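Local coordinates for cytochrome P450 monooxygenase (Rhodococcus sp. ECU0066, PDB 6KBH), which probably inserts oxygen into substrates as a self-sufficient cytochrome P450, in which a heme, an FMN and a [2Fe-2S] cluster share one polypeptide chain, at residues R334-D339 / A349-L354; K85-G90 / L353-S358; E65-S70 / T340-V345. All coordinates share one frame; numbering follows the deposited sequence.

Interaction 1. Residues R334-D339 / A349-L354. With HEM (protoporphyrin IX containing Fe), chain C.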
loop_
_atom_site.group_PDB
_atom_site.type_symbol
_atom_site.label_atom_id
_atom_site.label_comp_id
_atom_site.label_asym_id
_atom_site.label_seq_id
_atom_site.Cartn_x
_atom_site.Cartn_y
_atom_site.Cartn_z
ATOM N N ARG A 334 -0.084 -13.078 21.779
ATOM C CA ARG A 334 -1.047 -14.121 21.467
ATOM C C ARG A 334 -1.014 -15.166 22.573
ATOM O O ARG A 334 -0.000 -15.341 23.253
ATOM C CB ARG A 334 -0.757 -14.776 20.106
ATOM C CG ARG A 334 -1.128 -13.907 18.907
ATOM C CD ARG A 334 -2.639 -13.782 18.764
ATOM N NE ARG A 334 -3.021 -13.032 17.571
ATOM C CZ ARG A 334 -3.232 -11.719 17.547
ATOM N NH1 ARG A 334 -3.094 -10.999 18.649
ATOM N NH2 ARG A 334 -3.578 -11.125 16.414
ATOM N N LEU A 335 -2.138 -15.853 22.751
ATOM C CA LEU A 335 -2.284 -16.885 23.772
ATOM C C LEU A 335 -2.352 -18.241 23.084
ATOM O O LEU A 335 -3.284 -18.504 22.315
ATOM C CB LEU A 335 -3.534 -16.641 24.617
ATOM C CG LEU A 335 -3.958 -17.735 25.600
ATOM C CD1 LEU A 335 -2.881 -17.974 26.648
ATOM C CD2 LEU A 335 -5.281 -17.372 26.259
ATOM N N VAL A 336 -1.364 -19.096 23.355
ATOM C CA VAL A 336 -1.330 -20.417 22.740
ATOM C C VAL A 336 -2.470 -21.258 23.296
ATOM O O VAL A 336 -2.679 -21.323 24.514
ATOM C CB VAL A 336 0.031 -21.088 22.977
ATOM C CG1 VAL A 336 0.114 -22.395 22.216
ATOM C CG2 VAL A 336 1.161 -20.156 22.569
ATOM N N THR A 337 -3.222 -21.904 22.403
ATOM C CA THR A 337 -4.414 -22.648 22.789
ATOM C C THR A 337 -4.203 -24.156 22.834
ATOM O O THR A 337 -5.065 -24.868 23.361
ATOM C CB THR A 337 -5.571 -22.334 21.831
ATOM O OG1 THR A 337 -5.315 -22.938 20.557
ATOM C CG2 THR A 337 -5.726 -20.830 21.650
ATOM N N ALA A 338 -3.094 -24.660 22.301
ATOM C CA ALA A 338 -2.818 -26.088 22.329
ATOM C C ALA A 338 -1.313 -26.300 22.253
ATOM O O ALA A 338 -0.570 -25.431 21.790
ATOM C CB ALA A 338 -3.531 -26.822 21.185
ATOM N N ASP A 339 -0.870 -27.465 22.719
ATOM C CA ASP A 339 0.551 -27.796 22.670
ATOM C C ASP A 339 1.044 -27.774 21.229
ATOM O O ASP A 339 0.537 -28.510 20.377
ATOM C CB ASP A 339 0.807 -29.166 23.297
ATOM C CG ASP A 339 0.643 -29.162 24.805
ATOM O OD1 ASP A 339 0.694 -28.072 25.413
ATOM O OD2 ASP A 339 0.467 -30.255 25.385
ATOM N N ALA A 349 0.216 -25.429 25.851
ATOM C CA ALA A 349 -1.072 -24.753 25.881
ATOM C C ALA A 349 -1.156 -23.851 27.104
ATOM O O ALA A 349 -0.756 -24.232 28.207
ATOM C CB ALA A 349 -2.210 -25.771 25.895
ATOM N N GLY A 350 -1.679 -22.645 26.902
ATOM C CA GLY A 350 -1.701 -21.636 27.933
ATOM C C GLY A 350 -0.526 -20.683 27.900
ATOM O O GLY A 350 -0.589 -19.621 28.528
ATOM N N ALA A 351 0.543 -21.033 27.187
ATOM C CA ALA A 351 1.681 -20.137 27.053
ATOM C C ALA A 351 1.262 -18.843 26.368
ATOM O O ALA A 351 0.400 -18.829 25.487
ATOM C CB ALA A 351 2.800 -20.807 26.259
ATOM N N LYS A 352 1.884 -17.748 26.787
ATOM C CA LYS A 352 1.618 -16.427 26.243
ATOM C C LYS A 352 2.787 -16.025 25.359
ATOM O O LYS A 352 3.947 -16.168 25.758
ATOM C CB LYS A 352 1.411 -15.406 27.365
ATOM C CG LYS A 352 0.229 -15.720 28.273
ATOM C CD LYS A 352 0.064 -14.663 29.357
ATOM C CE LYS A 352 -1.104 -14.976 30.276
ATOM N NZ LYS A 352 -1.280 -13.923 31.317
ATOM N N LEU A 353 2.485 -15.543 24.159
ATOM C CA LEU A 353 3.508 -15.221 23.177
ATOM C C LEU A 353 3.775 -13.723 23.143
ATOM O O LEU A 353 2.845 -12.914 23.173
ATOM C CB LEU A 353 3.097 -15.705 21.785
ATOM C CG LEU A 353 3.090 -17.223 21.590
ATOM C CD1 LEU A 353 2.944 -17.585 20.112
ATOM C CD2 LEU A 353 4.345 -17.853 22.183
ATOM N N LEU A 354 5.054 -13.361 23.095
ATOM C CA LEU A 354 5.480 -12.004 22.769
ATOM C C LEU A 354 6.112 -12.060 21.383
ATOM O O LEU A 354 7.272 -12.459 21.237
ATOM C CB LEU A 354 6.457 -11.455 23.798
ATOM C CG LEU A 354 6.715 -9.964 23.592
ATOM C CD1 LEU A 354 5.431 -9.184 23.824
ATOM C CD2 LEU A 354 7.824 -9.455 24.497
HETATM C CHA HEM C . -5.719 -4.065 15.516
HETATM C CHB HEM C . -1.327 -1.636 15.013
HETATM C CHC HEM C . -3.880 2.874 13.941
HETATM C CHD HEM C . -8.215 0.432 14.445
HETATM C C1A HEM C . -4.355 -3.542 15.414
HETATM C C2A HEM C . -3.353 -4.581 15.673
HETATM C C3A HEM C . -2.136 -3.912 15.529
HETATM C C4A HEM C . -2.519 -2.514 15.199
HETATM C CMA HEM C . -0.764 -4.491 15.685
HETATM C CAA HEM C . -3.557 -6.031 15.990
HETATM C CBA HEM C . -3.265 -6.966 14.858
HETATM C CGA HEM C . -3.648 -8.403 14.975
HETATM O O1A HEM C . -3.868 -8.684 16.182
HETATM O O2A HEM C . -3.641 -8.938 13.832
HETATM C C1B HEM C . -1.573 -0.196 14.686
HETATM C C2B HEM C . -0.477 0.852 14.450
HETATM C C3B HEM C . -1.284 2.259 14.112
HETATM C C4B HEM C . -2.757 1.906 14.188
HETATM C CMB HEM C . 0.997 0.641 14.520
HETATM C CAB HEM C . -0.704 3.600 13.816
HETATM C CBB HEM C . 0.329 3.697 12.748
HETATM C C1C HEM C . -5.248 2.294 14.057
HETATM C C2C HEM C . -6.226 3.320 13.808
HETATM C C3C HEM C . -7.434 2.673 13.945
HETATM C C4C HEM C . -7.058 1.304 14.261
HETATM C CMC HEM C . -5.987 4.756 13.473
HETATM C CAC HEM C . -8.796 3.271 13.770
HETATM C CBC HEM C . -9.675 3.513 14.944
HETATM C C1D HEM C . -7.731 -0.916 14.765
HETATM C C2D HEM C . -8.855 -1.888 14.971
HETATM C C3D HEM C . -8.079 -3.304 15.310
HETATM C C4D HEM C . -6.625 -2.931 15.244
HETATM C CMD HEM C . -10.315 -1.606 14.887
HETATM C CAD HEM C . -8.697 -4.627 15.593
HETATM C CBD HEM C . -9.185 -5.378 14.398
HETATM C CGD HEM C . -9.412 -6.837 14.563
HETATM O O1D HEM C . -8.798 -7.210 15.591
HETATM O O2D HEM C . -10.132 -7.284 13.634
HETATM N NA HEM C . -3.869 -2.261 15.125
HETATM N NB HEM C . -2.931 0.407 14.461
HETATM N NC HEM C . -5.738 1.038 14.339
HETATM N ND HEM C . -6.301 -1.459 14.865
HETATM FE FE HEM C . -4.589 -0.471 14.808
#
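The backbone N of Leu353 donates to the O of Arg334, 2.7 Å away with an N-H...O angle of 168°. The Arg334 N returns a longer bond of 3.2 Å to the Leu353 O, which makes these two an antiparallel hydrogen-bonded pair. Next comes the non-hydrogen-bonded pair of Leu335 and Lys352, and then the Val336 N, 2.8 Å from the Ala351 O. The pairing runs on past the strand ends, where the Gly350 N donates to the Val336 O at 2.9 Å; with phi 94° there, a side chain would press on the carbonyl before it, which explains the glycine. Beyond it the Asp339 carboxylate reaches back, OD1 taking the Ala349 N at 2.7 Å.

Side chains sort by face. Leu335 sets CD1 against the carbonyl oxygens of Gly350 and Ala351, beside Lys352, whose NZ runs on to a salt bridge with Glu101. At the end of the strand, Val336 CG2 packs across Leu353 CG at 3.6 Å, and these branched apolar groups fill the buried side. Arg334 starts on the Leu353 face, but chi2 (-70°) bends CD out of the extended line, and the end of the side chain leads away to the heme. There NH2 donates to propionate O1A, though the modelled 2.5 Å is doubtfully short; Arg137, His133 and His391 also hydrogen-bond to the heme. Two neighbouring strands of the P450 beta1 sheet, one carrying an arginine to a heme propionate, are typical of the cytochrome P450 fold.

Interaction 2. Residues K85-G90 / L353-S358. With HEM (protoporphyrin IX containing Fe), chain C.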
loop_
_atom_site.group_PDB
_atom_site.type_symbol
_atom_site.label_atom_id
_atom_site.label_comp_id
_atom_site.label_asym_id
_atom_site.label_seq_id
_atom_site.Cartn_x
_atom_site.Cartn_y
_atom_site.Cartn_z
ATOM N N LYS A 85 4.705 -13.879 11.620
ATOM C CA LYS A 85 3.634 -13.899 10.633
ATOM C C LYS A 85 2.826 -15.184 10.751
ATOM O O LYS A 85 1.592 -15.168 10.639
ATOM C CB LYS A 85 4.194 -13.747 9.217
ATOM C CG LYS A 85 3.108 -13.719 8.147
ATOM C CD LYS A 85 3.634 -14.020 6.751
ATOM C CE LYS A 85 4.157 -12.768 6.069
ATOM N NZ LYS A 85 4.318 -12.963 4.601
ATOM N N ALA A 86 3.505 -16.306 10.993
ATOM C CA ALA A 86 2.810 -17.577 11.150
ATOM C C ALA A 86 1.926 -17.587 12.389
ATOM O O ALA A 86 0.881 -18.247 12.397
ATOM C CB ALA A 86 3.817 -18.725 11.207
ATOM N N VAL A 87 2.323 -16.874 13.444
ATOM C CA VAL A 87 1.477 -16.799 14.629
ATOM C C VAL A 87 0.216 -16.002 14.328
ATOM O O VAL A 87 -0.880 -16.350 14.784
ATOM C CB VAL A 87 2.261 -16.201 15.811
ATOM C CG1 VAL A 87 1.348 -16.000 17.007
ATOM C CG2 VAL A 87 3.420 -17.105 16.177
ATOM N N PHE A 88 0.346 -14.937 13.535
ATOM C CA PHE A 88 -0.808 -14.104 13.210
ATOM C C PHE A 88 -1.845 -14.872 12.398
ATOM O O PHE A 88 -3.052 -14.702 12.606
ATOM C CB PHE A 88 -0.354 -12.855 12.455
ATOM C CG PHE A 88 0.056 -11.722 13.351
ATOM C CD1 PHE A 88 -0.856 -11.149 14.228
ATOM C CD2 PHE A 88 1.345 -11.219 13.312
ATOM C CE1 PHE A 88 -0.488 -10.103 15.051
ATOM C CE2 PHE A 88 1.723 -10.174 14.139
ATOM C CZ PHE A 88 0.806 -9.615 15.009
ATOM N N ARG A 89 -1.400 -15.728 11.473
ATOM C CA ARG A 89 -2.344 -16.410 10.593
ATOM C C ARG A 89 -3.080 -17.545 11.296
ATOM O O ARG A 89 -4.270 -17.761 11.034
ATOM C CB ARG A 89 -1.621 -16.938 9.351
ATOM C CG ARG A 89 -2.210 -18.215 8.770
ATOM C CD ARG A 89 -1.535 -18.580 7.455
ATOM N NE ARG A 89 -0.174 -19.060 7.676
ATOM C CZ ARG A 89 0.919 -18.441 7.241
ATOM N NH1 ARG A 89 0.807 -17.318 6.544
ATOM N NH2 ARG A 89 2.123 -18.942 7.495
ATOM N N GLY A 90 -2.409 -18.272 12.186
ATOM C CA GLY A 90 -3.054 -19.352 12.905
ATOM C C GLY A 90 -3.878 -18.847 14.070
ATOM O O GLY A 90 -3.501 -19.039 15.231
ATOM N N LEU A 353 2.485 -15.543 24.159
ATOM C CA LEU A 353 3.508 -15.221 23.177
ATOM C C LEU A 353 3.775 -13.723 23.143
ATOM O O LEU A 353 2.845 -12.914 23.173
ATOM C CB LEU A 353 3.097 -15.705 21.785
ATOM C CG LEU A 353 3.090 -17.223 21.590
ATOM C CD1 LEU A 353 2.944 -17.585 20.112
ATOM C CD2 LEU A 353 4.345 -17.853 22.183
ATOM N N LEU A 354 5.054 -13.361 23.095
ATOM C CA LEU A 354 5.480 -12.004 22.769
ATOM C C LEU A 354 6.112 -12.060 21.383
ATOM O O LEU A 354 7.272 -12.459 21.237
ATOM C CB LEU A 354 6.457 -11.455 23.798
ATOM C CG LEU A 354 6.715 -9.964 23.592
ATOM C CD1 LEU A 354 5.431 -9.184 23.824
ATOM C CD2 LEU A 354 7.824 -9.455 24.497
ATOM N N ILE A 355 5.351 -11.665 20.368
ATOM C CA ILE A 355 5.797 -11.730 18.984
ATOM C C ILE A 355 6.308 -10.345 18.595
ATOM O O ILE A 355 5.540 -9.384 18.485
ATOM C CB ILE A 355 4.682 -12.240 18.060
ATOM C CG1 ILE A 355 3.416 -11.380 18.155
ATOM C CG2 ILE A 355 4.331 -13.675 18.432
ATOM C CD1 ILE A 355 2.192 -12.020 17.527
ATOM N N VAL A 356 7.620 -10.233 18.400
ATOM C CA VAL A 356 8.282 -8.930 18.311
ATOM C C VAL A 356 8.176 -8.471 16.860
ATOM O O VAL A 356 9.005 -8.810 16.012
ATOM C CB VAL A 356 9.726 -8.987 18.805
ATOM C CG1 VAL A 356 10.326 -7.594 18.845
ATOM C CG2 VAL A 356 9.789 -9.636 20.182
ATOM N N ASN A 357 7.128 -7.684 16.578
ATOM C CA ASN A 357 6.970 -7.080 15.259
ATOM C C ASN A 357 8.206 -6.283 14.868
ATOM O O ASN A 357 8.620 -6.288 13.701
ATOM C CB ASN A 357 5.742 -6.162 15.239
ATOM C CG ASN A 357 4.499 -6.825 15.798
ATOM O OD1 ASN A 357 4.405 -7.080 16.999
ATOM N ND2 ASN A 357 3.521 -7.074 14.932
ATOM N N SER A 358 8.799 -5.578 15.836
ATOM C CA SER A 358 9.960 -4.748 15.539
ATOM C C SER A 358 11.141 -5.597 15.088
ATOM O O SER A 358 11.895 -5.199 14.194
ATOM C CB SER A 358 10.335 -3.914 16.764
ATOM O OG SER A 358 11.320 -2.952 16.435
HETATM C CHA HEM C . -5.719 -4.065 15.516
HETATM C CHB HEM C . -1.327 -1.636 15.013
HETATM C CHC HEM C . -3.880 2.874 13.941
HETATM C CHD HEM C . -8.215 0.432 14.445
HETATM C C1A HEM C . -4.355 -3.542 15.414
HETATM C C2A HEM C . -3.353 -4.581 15.673
HETATM C C3A HEM C . -2.136 -3.912 15.529
HETATM C C4A HEM C . -2.519 -2.514 15.199
HETATM C CMA HEM C . -0.764 -4.491 15.685
HETATM C CAA HEM C . -3.557 -6.031 15.990
HETATM C CBA HEM C . -3.265 -6.966 14.858
HETATM C CGA HEM C . -3.648 -8.403 14.975
HETATM O O1A HEM C . -3.868 -8.684 16.182
HETATM O O2A HEM C . -3.641 -8.938 13.832
HETATM C C1B HEM C . -1.573 -0.196 14.686
HETATM C C2B HEM C . -0.477 0.852 14.450
HETATM C C3B HEM C . -1.284 2.259 14.112
HETATM C C4B HEM C . -2.757 1.906 14.188
HETATM C CMB HEM C . 0.997 0.641 14.520
HETATM C CAB HEM C . -0.704 3.600 13.816
HETATM C CBB HEM C . 0.329 3.697 12.748
HETATM C C1C HEM C . -5.248 2.294 14.057
HETATM C C2C HEM C . -6.226 3.320 13.808
HETATM C C3C HEM C . -7.434 2.673 13.945
HETATM C C4C HEM C . -7.058 1.304 14.261
HETATM C CMC HEM C . -5.987 4.756 13.473
HETATM C CAC HEM C . -8.796 3.271 13.770
HETATM C CBC HEM C . -9.675 3.513 14.944
HETATM C C1D HEM C . -7.731 -0.916 14.765
HETATM C C2D HEM C . -8.855 -1.888 14.971
HETATM C C3D HEM C . -8.079 -3.304 15.310
HETATM C C4D HEM C . -6.625 -2.931 15.244
HETATM C CMD HEM C . -10.315 -1.606 14.887
HETATM C CAD HEM C . -8.697 -4.627 15.593
HETATM C CBD HEM C . -9.185 -5.378 14.398
HETATM C CGD HEM C . -9.412 -6.837 14.563
HETATM O O1D HEM C . -8.798 -7.210 15.591
HETATM O O2D HEM C . -10.132 -7.284 13.634
HETATM N NA HEM C . -3.869 -2.261 15.125
HETATM N NB HEM C . -2.931 0.407 14.461
HETATM N NC HEM C . -5.738 1.038 14.339
HETATM N ND HEM C . -6.301 -1.459 14.865
HETATM FE FE HEM C . -4.589 -0.471 14.808
#
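Val87 and Phe88, on the helix 85-89, press against Leu353 and Ile355 of the strand and Asn357 just beyond it; the helix and strand axes come no nearer than 10.0 Å, so side chains alone bridge the gap. The first group of contacts is aliphatic. Val87 CG1 meets Leu353 CD1 at 3.8 Å, the two side chains crossing at a slant, and Val87 also reaches tip to tip toward Ile355, where the partner of CG1 is CG2 at 4.0 Å. Apolar branched side chains suit this place because they meet methyl to methyl across the gap between helix and strand.

The aromatic contact is a CH-pi interaction. Ile355 CD1 sits over one face of the Phe88 ring, 4.0 Å from its centroid and displaced toward the CZ and CE2 rim. Ile355 CG1 occupies the position between the backbone N and the carbonyl carbon (chi1 57°), which leaves CG2 for Val87, and chi2 (-166°) extends CD1 to the ring.

Polar atoms also come near the ring. Asn357 ND2 lies near its edge, 3.7 Å from Phe88 CE2, and donates to the Leu384 O. On the heme side, Phe88 CE1 is 3.6 Å from propionate atom O2A, and Arg334 packs against the ring too. An alanine at Phe88 would probably leave Ile355 CD1 without its aromatic cover and open a gap beside the propionate. The contact thus rests on dispersion and shape: apolar side chains join the helix to the sheet, and the aromatic one lines the heme pocket next to a propionate that is probably charged.

Interaction 3. Residues E65-S70 / T340-V345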
loop_
_atom_site.group_PDB
_atom_site.type_symbol
_atom_site.label_atom_id
_atom_site.label_comp_id
_atom_site.label_asym_id
_atom_site.label_seq_id
_atom_site.Cartn_x
_atom_site.Cartn_y
_atom_site.Cartn_z
ATOM N N GLU A 65 18.823 -17.971 18.294
ATOM C CA GLU A 65 17.720 -18.510 19.092
ATOM C C GLU A 65 16.443 -17.757 18.769
ATOM O O GLU A 65 16.102 -16.765 19.427
ATOM C CB GLU A 65 18.022 -18.447 20.588
ATOM C CG GLU A 65 17.103 -19.331 21.410
ATOM C CD GLU A 65 17.498 -19.393 22.865
ATOM O OE1 GLU A 65 18.388 -18.616 23.270
ATOM O OE2 GLU A 65 16.919 -20.221 23.599
ATOM N N PRO A 66 15.682 -18.226 17.775
ATOM C CA PRO A 66 14.513 -17.460 17.312
ATOM C C PRO A 66 13.333 -17.495 18.271
ATOM O O PRO A 66 12.440 -16.644 18.156
ATOM C CB PRO A 66 14.165 -18.139 15.985
ATOM C CG PRO A 66 14.585 -19.565 16.199
ATOM C CD PRO A 66 15.805 -19.524 17.088
ATOM N N VAL A 67 13.293 -18.452 19.198
ATOM C CA VAL A 67 12.187 -18.610 20.138
ATOM C C VAL A 67 12.766 -18.991 21.492
ATOM O O VAL A 67 13.504 -19.976 21.600
ATOM C CB VAL A 67 11.181 -19.679 19.669
ATOM C CG1 VAL A 67 10.104 -19.909 20.723
ATOM C CG2 VAL A 67 10.559 -19.281 18.349
ATOM N N PHE A 68 12.432 -18.225 22.525
ATOM C CA PHE A 68 12.956 -18.526 23.847
ATOM C C PHE A 68 11.945 -18.139 24.912
ATOM O O PHE A 68 11.036 -17.334 24.683
ATOM C CB PHE A 68 14.299 -17.824 24.101
ATOM C CG PHE A 68 14.237 -16.318 24.038
ATOM C CD1 PHE A 68 14.441 -15.650 22.841
ATOM C CD2 PHE A 68 14.006 -15.569 25.183
ATOM C CE1 PHE A 68 14.403 -14.266 22.782
ATOM C CE2 PHE A 68 13.965 -14.185 25.130
ATOM C CZ PHE A 68 14.163 -13.533 23.923
ATOM N N TYR A 69 12.116 -18.739 26.087
ATOM C CA TYR A 69 11.353 -18.361 27.263
ATOM C C TYR A 69 12.093 -17.265 28.017
ATOM O O TYR A 69 13.314 -17.322 28.182
ATOM C CB TYR A 69 11.119 -19.562 28.179
ATOM C CG TYR A 69 10.318 -19.203 29.401
ATOM C CD1 TYR A 69 8.971 -18.887 29.297
ATOM C CD2 TYR A 69 10.910 -19.158 30.659
ATOM C CE1 TYR A 69 8.228 -18.544 30.410
ATOM C CE2 TYR A 69 10.174 -18.816 31.779
ATOM C CZ TYR A 69 8.834 -18.512 31.646
ATOM O OH TYR A 69 8.093 -18.170 32.752
ATOM N N SER A 70 11.345 -16.261 28.462
ATOM C CA SER A 70 11.909 -15.130 29.180
ATOM C C SER A 70 11.551 -15.249 30.651
ATOM O O SER A 70 10.359 -15.345 30.973
ATOM C CB SER A 70 11.385 -13.816 28.600
ATOM O OG SER A 70 11.720 -12.714 29.424
ATOM N N THR A 340 2.027 -26.922 20.956
ATOM C CA THR A 340 2.610 -26.789 19.630
ATOM C C THR A 340 4.127 -26.770 19.753
ATOM O O THR A 340 4.689 -26.751 20.851
ATOM C CB THR A 340 2.119 -25.512 18.930
ATOM O OG1 THR A 340 0.749 -25.281 19.269
ATOM C CG2 THR A 340 2.236 -25.634 17.410
ATOM N N THR A 341 4.787 -26.800 18.602
ATOM C CA THR A 341 6.198 -26.475 18.492
ATOM C C THR A 341 6.330 -25.269 17.572
ATOM O O THR A 341 5.664 -25.194 16.535
ATOM C CB THR A 341 7.013 -27.649 17.945
ATOM O OG1 THR A 341 6.934 -27.666 16.515
ATOM C CG2 THR A 341 6.482 -28.965 18.490
ATOM N N ILE A 342 7.169 -24.314 17.965
ATOM C CA ILE A 342 7.415 -23.113 17.180
ATOM C C ILE A 342 8.906 -23.094 16.876
ATOM O O ILE A 342 9.725 -22.827 17.764
ATOM C CB ILE A 342 6.975 -21.832 17.901
ATOM C CG1 ILE A 342 5.461 -21.671 17.845
ATOM C CG2 ILE A 342 7.559 -20.611 17.232
ATOM C CD1 ILE A 342 4.923 -20.794 18.944
ATOM N N ASN A 343 9.259 -23.410 15.630
ATOM C CA ASN A 343 10.645 -23.427 15.176
ATOM C C ASN A 343 11.521 -24.272 16.101
ATOM O O ASN A 343 12.549 -23.822 16.613
ATOM C CB ASN A 343 11.182 -22.001 15.043
ATOM C CG ASN A 343 12.370 -21.908 14.104
ATOM O OD1 ASN A 343 13.011 -22.910 13.786
ATOM N ND2 ASN A 343 12.666 -20.692 13.649
ATOM N N GLY A 344 11.085 -25.510 16.334
ATOM C CA GLY A 344 11.841 -26.467 17.106
ATOM C C GLY A 344 11.619 -26.420 18.605
ATOM O O GLY A 344 11.869 -27.423 19.284
ATOM N N VAL A 345 11.163 -25.294 19.141
ATOM C CA VAL A 345 10.956 -25.148 20.578
ATOM C C VAL A 345 9.524 -25.543 20.914
ATOM O O VAL A 345 8.569 -25.019 20.329
ATOM C CB VAL A 345 11.251 -23.707 21.029
ATOM C CG1 VAL A 345 11.060 -23.569 22.533
ATOM C CG2 VAL A 345 12.658 -23.299 20.615
#
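This is an apolar packing contact at one border of the P450 beta1 sheet: the tip of the small hairpin 340-342/345-347, a type I' beta turn, rests on the edge strand 67-69. The strand is paired with 76-78 through the backbone, whereas the hairpin meets it through side chains. Asn343 and Gly344 hold the two central turn positions, both with positive phi, a conformation that asparagine and glycine tolerate well. Val345 N closes the turn on the Ile342 O at 3.2 Å, and Ile342 N returns a bond to the Val345 O at 2.8 Å.

Val67 is the central residue, its two methyls divided between the hairpin's strands. The Val67 and Ile342 side chains cross at about a right angle, with CG2 of one 3.5 Å from CG2 of the other. Val67 CG1 lies 4.0 Å from Val345 CB, and these two valines slide past each other in opposite directions, bringing Val345 CG2 to 3.6 Å from the Val67 O. Valine and isoleucine suit such a seam, since branching at CB keeps the methyls close to the main chain. At the turn itself Pro66 crosses the Asn343 side chain at about a right angle; Asn343 ND2, hydrogen-bonded to Asp83 OD2, lies 3.4 Å from Pro66 CG.

The three contacts form a compact cluster, with centres 11 to 12 Å apart, around the five-stranded mixed sheet of the P450 part. Along the chain, 65-70 and 85-90 come early; some 250 residues later 334-339, 340-345, 349-354 and 353-358 follow closely. Interaction 1 pairs two neighbouring strands of the sheet, interaction 2 sets helix 81-89 against strand 352-355, and interaction 3 seats the hairpin that links those strands on the edge strand 67-69. Leu353 CD1, 3.9 Å from Ile342 CD1, connects all three. Interactions 1 and 2 both reach the heme, so segments from early and later in the P450 part together build this side of its pocket.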